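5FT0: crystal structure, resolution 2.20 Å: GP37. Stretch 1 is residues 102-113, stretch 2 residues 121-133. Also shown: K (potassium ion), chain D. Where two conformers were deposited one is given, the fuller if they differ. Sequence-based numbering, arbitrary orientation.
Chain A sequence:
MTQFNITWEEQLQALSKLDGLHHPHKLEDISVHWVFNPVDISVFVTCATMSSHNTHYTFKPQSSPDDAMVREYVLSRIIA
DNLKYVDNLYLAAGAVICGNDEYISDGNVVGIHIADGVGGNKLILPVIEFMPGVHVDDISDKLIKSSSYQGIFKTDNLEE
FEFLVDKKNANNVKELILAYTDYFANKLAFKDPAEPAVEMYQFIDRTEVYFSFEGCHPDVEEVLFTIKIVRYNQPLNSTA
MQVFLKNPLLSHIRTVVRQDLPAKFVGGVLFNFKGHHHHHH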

ATOM      1  N   GLU A 102      17.887  12.526  -1.034  1.00 41.46           N
ATOM      2  CA  GLU A 102      16.693  12.019  -1.697  1.00 50.12           C
ATOM      3  C   GLU A 102      16.492  10.523  -1.494  1.00 49.10           C
ATOM      4  O   GLU A 102      15.354  10.050  -1.589  1.00 49.40           O
ATOM      5  CB  GLU A 102      16.746  12.339  -3.193  1.00 58.08           C
ATOM      6  CG  GLU A 102      16.472  13.802  -3.512  1.00 57.76           C
ATOM      7  CD  GLU A 102      16.306  14.056  -4.997  1.00 64.91           C
ATOM      8  OE1 GLU A 102      15.257  13.669  -5.553  1.00 67.57           O
ATOM      9  OE2 GLU A 102      17.228  14.635  -5.609  1.00 76.04           O
ATOM     10  N   TYR A 103      17.560   9.773  -1.223  1.00 43.08           N
ATOM     11  CA  TYR A 103      17.425   8.358  -0.898  1.00 38.88           C
ATOM     12  C   TYR A 103      16.743   8.190   0.455  1.00 40.86           C
ATOM     13  O   TYR A 103      17.181   8.762   1.458  1.00 45.30           O
ATOM     14  CB  TYR A 103      18.792   7.676  -0.859  1.00 37.14           C
ATOM     15  CG  TYR A 103      19.405   7.338  -2.198  1.00 40.18           C
ATOM     16  CD1 TYR A 103      18.724   7.567  -3.385  1.00 37.40           C
ATOM     17  CD2 TYR A 103      20.669   6.766  -2.268  1.00 38.67           C
ATOM     18  CE1 TYR A 103      19.296   7.249  -4.607  1.00 33.61           C
ATOM     19  CE2 TYR A 103      21.244   6.443  -3.478  1.00 39.07           C
ATOM     20  CZ  TYR A 103      20.556   6.685  -4.644  1.00 39.84           C
ATOM     21  OH  TYR A 103      21.138   6.359  -5.849  1.00 40.89           O
ATOM     22  N   ILE A 104      15.672   7.403   0.484  1.00 42.65           N
ATOM     23  CA  ILE A 104      15.087   6.944   1.735  1.00 42.87           C
ATOM     24  C   ILE A 104      15.063   5.423   1.709  1.00 43.66           C
ATOM     25  O   ILE A 104      15.066   4.793   0.649  1.00 36.45           O
ATOM     26  CB  ILE A 104      13.673   7.506   1.989  1.00 42.08           C
ATOM     27  CG1 ILE A 104      12.693   7.003   0.928  1.00 42.01           C
ATOM     28  CG2 ILE A 104      13.699   9.026   2.039  1.00 39.16           C
ATOM     29  CD1 ILE A 104      11.251   7.016   1.383  1.00 50.49           C
ATOM     30  N   SER A 105      15.046   4.835   2.902  1.00 42.01           N
ATOM     31  CA  SER A 105      15.024   3.390   3.072  1.00 39.38           C
ATOM     32  C   SER A 105      13.703   2.983   3.701  1.00 43.18           C
ATOM     33  O   SER A 105      13.282   3.570   4.704  1.00 43.88           O
ATOM     34  CB  SER A 105      16.193   2.918   3.940  1.00 42.46           C
ATOM     35  OG  SER A 105      16.054   1.548   4.278  1.00 46.18           O
ATOM     36  N   ASP A 106      13.055   1.982   3.114  1.00 41.88           N
ATOM     37  CA  ASP A 106      11.808   1.449   3.651  1.00 47.79           C
ATOM     38  C   ASP A 106      11.729  -0.021   3.274  1.00 43.76           C
ATOM     39  O   ASP A 106      11.676  -0.354   2.087  1.00 45.27           O
ATOM     40  CB  ASP A 106      10.601   2.218   3.113  1.00 47.74           C
ATOM     41  CG  ASP A 106       9.302   1.810   3.781  1.00 56.92           C
ATOM     42  OD1 ASP A 106       9.358   1.238   4.891  1.00 60.13           O
ATOM     43  OD2 ASP A 106       8.225   2.065   3.200  1.00 59.53           O
ATOM     44  N   GLY A 107      11.726  -0.890   4.280  1.00 47.32           N
ATOM     45  CA  GLY A 107      11.794  -2.312   4.003  1.00 35.84           C
ATOM     46  C   GLY A 107      13.106  -2.643   3.324  1.00 33.42           C
ATOM     47  O   GLY A 107      14.180  -2.204   3.750  1.00 32.68           O
ATOM     48  N   ASN A 108      13.026  -3.412   2.244  1.00 34.20           N
ATOM     49  CA  ASN A 108      14.198  -3.805   1.476  1.00 32.87           C
ATOM     50  C   ASN A 108      14.514  -2.842   0.339  1.00 32.59           C
ATOM     51  O   ASN A 108      15.356  -3.161  -0.506  1.00 34.08           O
ATOM     52  CB  ASN A 108      14.005  -5.214   0.913  1.00 32.10           C
ATOM     53  CG  ASN A 108      14.068  -6.284   1.984  1.00 38.90           C
ATOM     54  OD1 ASN A 108      14.902  -6.225   2.885  1.00 34.61           O
ATOM     55  ND2 ASN A 108      13.180  -7.267   1.893  1.00 32.95           N
ATOM     56  N   VAL A 109      13.869  -1.679   0.298  1.00 34.63           N
ATOM     57  CA  VAL A 109      13.950  -0.776  -0.844  1.00 27.20           C
ATOM     58  C   VAL A 109      14.624   0.522  -0.422  1.00 29.72           C
ATOM     59  O   VAL A 109      14.231   1.143   0.573  1.00 31.73           O
ATOM     60  CB  VAL A 109      12.559  -0.496  -1.438  1.00 35.50           C
ATOM     61  CG1 VAL A 109      12.667   0.484  -2.595  1.00 38.39           C
ATOM     62  CG2 VAL A 109      11.906  -1.794  -1.890  1.00 34.00           C
ATOM     63  N   VAL A 110      15.641   0.924  -1.178  1.00 27.85           N
ATOM     64  CA  VAL A 110      16.203   2.266  -1.123  1.00 24.65           C
ATOM     65  C   VAL A 110      15.798   2.973  -2.406  1.00 33.30           C
ATOM     66  O   VAL A 110      16.016   2.446  -3.504  1.00 34.80           O
ATOM     67  CB  VAL A 110      17.733   2.240  -0.967  1.00 31.32           C
ATOM     68  CG1 VAL A 110      18.299   3.649  -1.060  1.00 29.96           C
ATOM     69  CG2 VAL A 110      18.123   1.587   0.352  1.00 26.14           C
ATOM     70  N   GLY A 111      15.197   4.148  -2.274  1.00 30.15           N
ATOM     71  CA  GLY A 111      14.742   4.862  -3.450  1.00 35.48           C
ATOM     72  C   GLY A 111      14.186   6.222  -3.104  1.00 39.69           C
ATOM     73  O   GLY A 111      14.450   6.768  -2.032  1.00 33.99           O
ATOM     74  N   ILE A 112      13.402   6.761  -4.036  1.00 39.43           N
ATOM     75  CA  ILE A 112      12.871   8.118  -3.950  1.00 41.38           C
ATOM     76  C   ILE A 112      11.449   8.054  -3.417  1.00 35.73           C
ATOM     77  O   ILE A 112      10.609   7.325  -3.960  1.00 37.73           O
ATOM     78  CB  ILE A 112      12.904   8.815  -5.322  1.00 45.87           C
ATOM     79  CG1 ILE A 112      14.284   8.674  -5.971  1.00 38.18           C
ATOM     80  CG2 ILE A 112      12.515  10.278  -5.187  1.00 50.06           C
ATOM     81  CD1 ILE A 112      15.406   9.236  -5.139  1.00 48.99           C
ATOM     82  N   HIS A 113      11.170   8.822  -2.367  1.00 36.14           N
ATOM     83  CA  HIS A 113       9.812   8.880  -1.842  1.00 44.86           C
ATOM     84  C   HIS A 113       8.879   9.547  -2.843  1.00 44.44           C
ATOM     85  O   HIS A 113       9.230  10.547  -3.475  1.00 48.25           O
ATOM     86  CB  HIS A 113       9.766   9.640  -0.518  1.00 47.71           C
ATOM     87  CG  HIS A 113       8.383   9.788   0.034  1.00 53.92           C
ATOM     88  ND1 HIS A 113       7.606  10.903  -0.196  1.00 57.30           N
ATOM     89  CD2 HIS A 113       7.628   8.951   0.785  1.00 55.12           C
ATOM     90  CE1 HIS A 113       6.435  10.751   0.400  1.00 58.86           C
ATOM     91  NE2 HIS A 113       6.423   9.575   1.001  1.00 52.93           N
TER
HETATM   92  K     K D1258      18.926  10.014   3.153  1.00 75.44           K
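Stretch 2, residues 121-133: NKLILPVIEFMPG

A beta bulge lets two antiparallel strands slip by one residue without giving up their hydrogen bonds, and the contact between these two segments of GP37 is a compact example. The carbonyl of Val110 receives two backbone donors at once: Val127 N lies 2.8 Å and Ile128 N 2.9 Å from Val110 O. Before this point Val110 is paired with Ile128; immediately after it Gly111 faces Pro126, so stretch 2 spends one extra residue, Val127, at the corner where its chain turns.

On one side of the bulge, Val110 N donates to Ile128 O (2.8 Å) and Phe130 N to Asn108 O (2.8 Å). On the other, Ile112 and Leu125 exchange a reciprocal pair, Ile112 N to Leu125 O at 2.9 Å and Leu125 N to Ile112 O at 2.7 Å. The bridges of Ile112 with Leu125 and of Gly111 with Pro126 are antiparallel, and the axes of strands 109-113 and 122-126 lie at 113° between their N-to-C directions, with a closest approach of 4.4 Å.

Glycine suits a close passage of the two chains. Gly111 CA comes within 3.2 Å of Leu125 O, and a CB at this position would point toward stretch 2 and clash with Leu125 O and Pro126 CA.

Side chains sort by face. Val110 packs on Ile128 and Ile112 on Leu125, with CB to CB distances of 4.1 Å in both pairs. The opposite face carries Val109, whose CG1 is 3.8 Å from Pro126 CB and 4.3 Å from Ile124 CG2.

The hairpin formed by stretch 1, closed by a type II' turn from Asp106 to Val109, brings its first strand within reach too: Ile104 CD1 meets Ile124 CD1 at 4.0 Å, and Asp106 CB approaches Ile124 CD1 at 3.5 Å. Tyr103 OH also reaches Val127 CG1, at 3.6 Å.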

ATOM      1  N   ASN A 121       1.456   2.746   4.418  1.00 67.47           N
ATOM      2  CA  ASN A 121       2.090   2.445   3.145  1.00 65.80           C
ATOM      3  C   ASN A 121       2.904   3.637   2.662  1.00 67.43           C
ATOM      4  O   ASN A 121       2.562   4.794   2.911  1.00 64.00           O
ATOM      5  CB  ASN A 121       1.047   2.090   2.086  1.00 69.60           C
ATOM      6  CG  ASN A 121       0.295   0.817   2.404  1.00 71.92           C
ATOM      7  OD1 ASN A 121       0.802  -0.067   3.097  1.00 71.36           O
ATOM      8  ND2 ASN A 121      -0.931   0.717   1.899  1.00 68.47           N
ATOM      9  N   LYS A 122       3.989   3.345   1.953  1.00 61.53           N
ATOM     10  CA  LYS A 122       4.797   4.376   1.319  1.00 58.19           C
ATOM     11  C   LYS A 122       4.966   4.030  -0.151  1.00 55.22           C
ATOM     12  O   LYS A 122       5.378   2.916  -0.488  1.00 55.27           O
ATOM     13  CB  LYS A 122       6.162   4.517   1.998  1.00 58.96           C
ATOM     14  CG  LYS A 122       6.107   5.211   3.351  1.00 59.52           C
ATOM     15  CD  LYS A 122       7.500   5.521   3.873  1.00 59.72           C
ATOM     16  N   LEU A 123       4.627   4.977  -1.019  1.00 50.74           N
ATOM     17  CA  LEU A 123       4.884   4.847  -2.446  1.00 48.89           C
ATOM     18  C   LEU A 123       6.287   5.375  -2.715  1.00 49.68           C
ATOM     19  O   LEU A 123       6.600   6.522  -2.371  1.00 41.13           O
ATOM     20  CB  LEU A 123       3.832   5.592  -3.267  1.00 46.61           C
ATOM     21  CG  LEU A 123       2.541   4.812  -3.548  1.00 51.95           C
ATOM     22  CD1 LEU A 123       1.782   4.456  -2.272  1.00 58.99           C
ATOM     23  CD2 LEU A 123       1.643   5.583  -4.500  1.00 51.99           C
ATOM     24  N   ILE A 124       7.135   4.533  -3.300  1.00 40.15           N
ATOM     25  CA  ILE A 124       8.557   4.822  -3.451  0.65 42.62           C
ATOM     26  C   ILE A 124       8.997   4.416  -4.851  1.00 41.50           C
ATOM     27  O   ILE A 124       8.535   3.405  -5.389  1.00 37.10           O
ATOM     28  CB  ILE A 124       9.397   4.084  -2.384  0.65 41.18           C
ATOM     29  CG1 ILE A 124       8.958   4.487  -0.978  0.65 41.69           C
ATOM     30  CG2 ILE A 124      10.883   4.357  -2.566  0.65 40.41           C
ATOM     31  CD1 ILE A 124       9.557   3.637   0.100  0.65 48.25           C
ATOM     32  N   LEU A 125       9.890   5.212  -5.442  1.00 33.84           N
ATOM     33  CA  LEU A 125      10.515   4.858  -6.707  1.00 35.35           C
ATOM     34  C   LEU A 125      11.796   4.095  -6.399  1.00 34.59           C
ATOM     35  O   LEU A 125      12.768   4.705  -5.926  1.00 34.30           O
ATOM     36  CB  LEU A 125      10.818   6.103  -7.530  1.00 32.79           C
ATOM     37  CG  LEU A 125      11.423   5.823  -8.907  1.00 30.11           C
ATOM     38  CD1 LEU A 125      10.431   5.061  -9.772  1.00 35.99           C
ATOM     39  CD2 LEU A 125      11.850   7.114  -9.582  1.00 33.68           C
ATOM     40  N   PRO A 126      11.856   2.788  -6.646  1.00 35.76           N
ATOM     41  CA  PRO A 126      13.008   2.003  -6.182  1.00 35.31           C
ATOM     42  C   PRO A 126      14.267   2.296  -6.985  1.00 39.36           C
ATOM     43  O   PRO A 126      14.223   2.484  -8.203  1.00 38.48           O
ATOM     44  CB  PRO A 126      12.554   0.548  -6.377  1.00 36.43           C
ATOM     45  CG  PRO A 126      11.071   0.616  -6.636  1.00 36.64           C
ATOM     46  CD  PRO A 126      10.836   1.944  -7.285  1.00 30.47           C
ATOM     47  N   VAL A 127      15.397   2.330  -6.279  1.00 33.55           N
ATOM     48  CA  VAL A 127      16.716   2.468  -6.884  1.00 33.39           C
ATOM     49  C   VAL A 127      17.595   1.262  -6.571  1.00 34.22           C
ATOM     50  O   VAL A 127      18.181   0.653  -7.471  1.00 32.21           O
ATOM     51  CB  VAL A 127      17.406   3.778  -6.440  1.00 37.62           C
ATOM     52  CG1 VAL A 127      18.859   3.796  -6.892  1.00 34.38           C
ATOM     53  CG2 VAL A 127      16.659   4.985  -6.991  1.00 35.72           C
ATOM     54  N   ILE A 128      17.698   0.906  -5.293  1.00 30.68           N
ATOM     55  CA  ILE A 128      18.403  -0.290  -4.848  1.00 28.13           C
ATOM     56  C   ILE A 128      17.408  -1.157  -4.098  1.00 28.25           C
ATOM     57  O   ILE A 128      16.744  -0.684  -3.168  1.00 33.59           O
ATOM     58  CB  ILE A 128      19.606   0.051  -3.951  1.00 28.89           C
ATOM     59  CG1 ILE A 128      20.553   1.021  -4.659  1.00 32.21           C
ATOM     60  CG2 ILE A 128      20.344  -1.215  -3.553  1.00 29.78           C
ATOM     61  CD1 ILE A 128      21.633   1.576  -3.759  1.00 44.52           C
ATOM     62  N   GLU A 129      17.295  -2.418  -4.500  1.00 26.04           N
ATOM     63  CA  GLU A 129      16.387  -3.356  -3.855  1.00 26.35           C
ATOM     64  C   GLU A 129      17.183  -4.538  -3.323  1.00 30.09           C
ATOM     65  O   GLU A 129      17.868  -5.227  -4.088  1.00 32.17           O
ATOM     66  CB  GLU A 129      15.298  -3.827  -4.820  1.00 33.61           C
ATOM     67  CG  GLU A 129      14.306  -4.796  -4.195  1.00 39.45           C
ATOM     68  CD  GLU A 129      13.116  -5.072  -5.093  1.00 47.59           C
ATOM     69  OE1 GLU A 129      12.931  -4.327  -6.080  1.00 48.43           O
ATOM     70  OE2 GLU A 129      12.361  -6.025  -4.805  1.00 54.27           O
ATOM     71  N   PHE A 130      17.099  -4.761  -2.015  1.00 25.86           N
ATOM     72  CA  PHE A 130      17.680  -5.947  -1.404  1.00 30.11           C
ATOM     73  C   PHE A 130      16.707  -7.110  -1.544  1.00 31.43           C
ATOM     74  O   PHE A 130      15.515  -6.968  -1.253  1.00 29.97           O
ATOM     75  CB  PHE A 130      17.998  -5.692   0.069  1.00 23.97           C
ATOM     76  CG  PHE A 130      18.949  -4.551   0.295  1.00 31.69           C
ATOM     77  CD1 PHE A 130      20.317  -4.765   0.308  1.00 33.68           C
ATOM     78  CD2 PHE A 130      18.474  -3.264   0.492  1.00 35.95           C
ATOM     79  CE1 PHE A 130      21.194  -3.718   0.517  1.00 33.97           C
ATOM     80  CE2 PHE A 130      19.346  -2.214   0.700  1.00 36.91           C
ATOM     81  CZ  PHE A 130      20.709  -2.441   0.713  1.00 33.25           C
HETATM   82  N   MSE A 131      17.210  -8.252  -2.000  1.00 24.80           N
HETATM   83  CA  MSE A 131      16.354  -9.405  -2.251  1.00 24.50           C
HETATM   84  C   MSE A 131      16.910 -10.672  -1.605  1.00 27.35           C
HETATM   85  O   MSE A 131      17.469 -11.531  -2.293  1.00 25.37           O
HETATM   86  CB  MSE A 131      16.180  -9.613  -3.754  1.00 23.69           C
HETATM   87  CG  MSE A 131      15.661  -8.380  -4.488  1.00 33.36           C
HETATM   88 SE   MSE A 131      15.604  -8.611  -6.423  1.00 54.35          SE
HETATM   89  CE  MSE A 131      14.254 -10.015  -6.530  1.00 42.81           C
ATOM     90  N   PRO A 132      16.752 -10.791  -0.287  1.00 28.26           N
ATOM     91  CA  PRO A 132      17.274 -11.973   0.408  1.00 26.24           C
ATOM     92  C   PRO A 132      16.530 -13.232  -0.006  1.00 25.00           C
ATOM     93  O   PRO A 132      15.317 -13.217  -0.227  1.00 27.10           O
ATOM     94  CB  PRO A 132      17.042 -11.644   1.887  1.00 24.37           C
ATOM     95  CG  PRO A 132      15.886 -10.708   1.878  1.00 29.59           C
ATOM     96  CD  PRO A 132      16.029  -9.886   0.625  1.00 28.17           C
ATOM     97  N   GLY A 133      17.274 -14.329  -0.110  1.00 24.10           N
ATOM     98  CA  GLY A 133      16.710 -15.605  -0.493  1.00 26.63           C
ATOM     99  C   GLY A 133      16.444 -15.775  -1.972  1.00 32.71           C
ATOM    100  O   GLY A 133      15.889 -16.809  -2.368  1.00 35.52           O
TER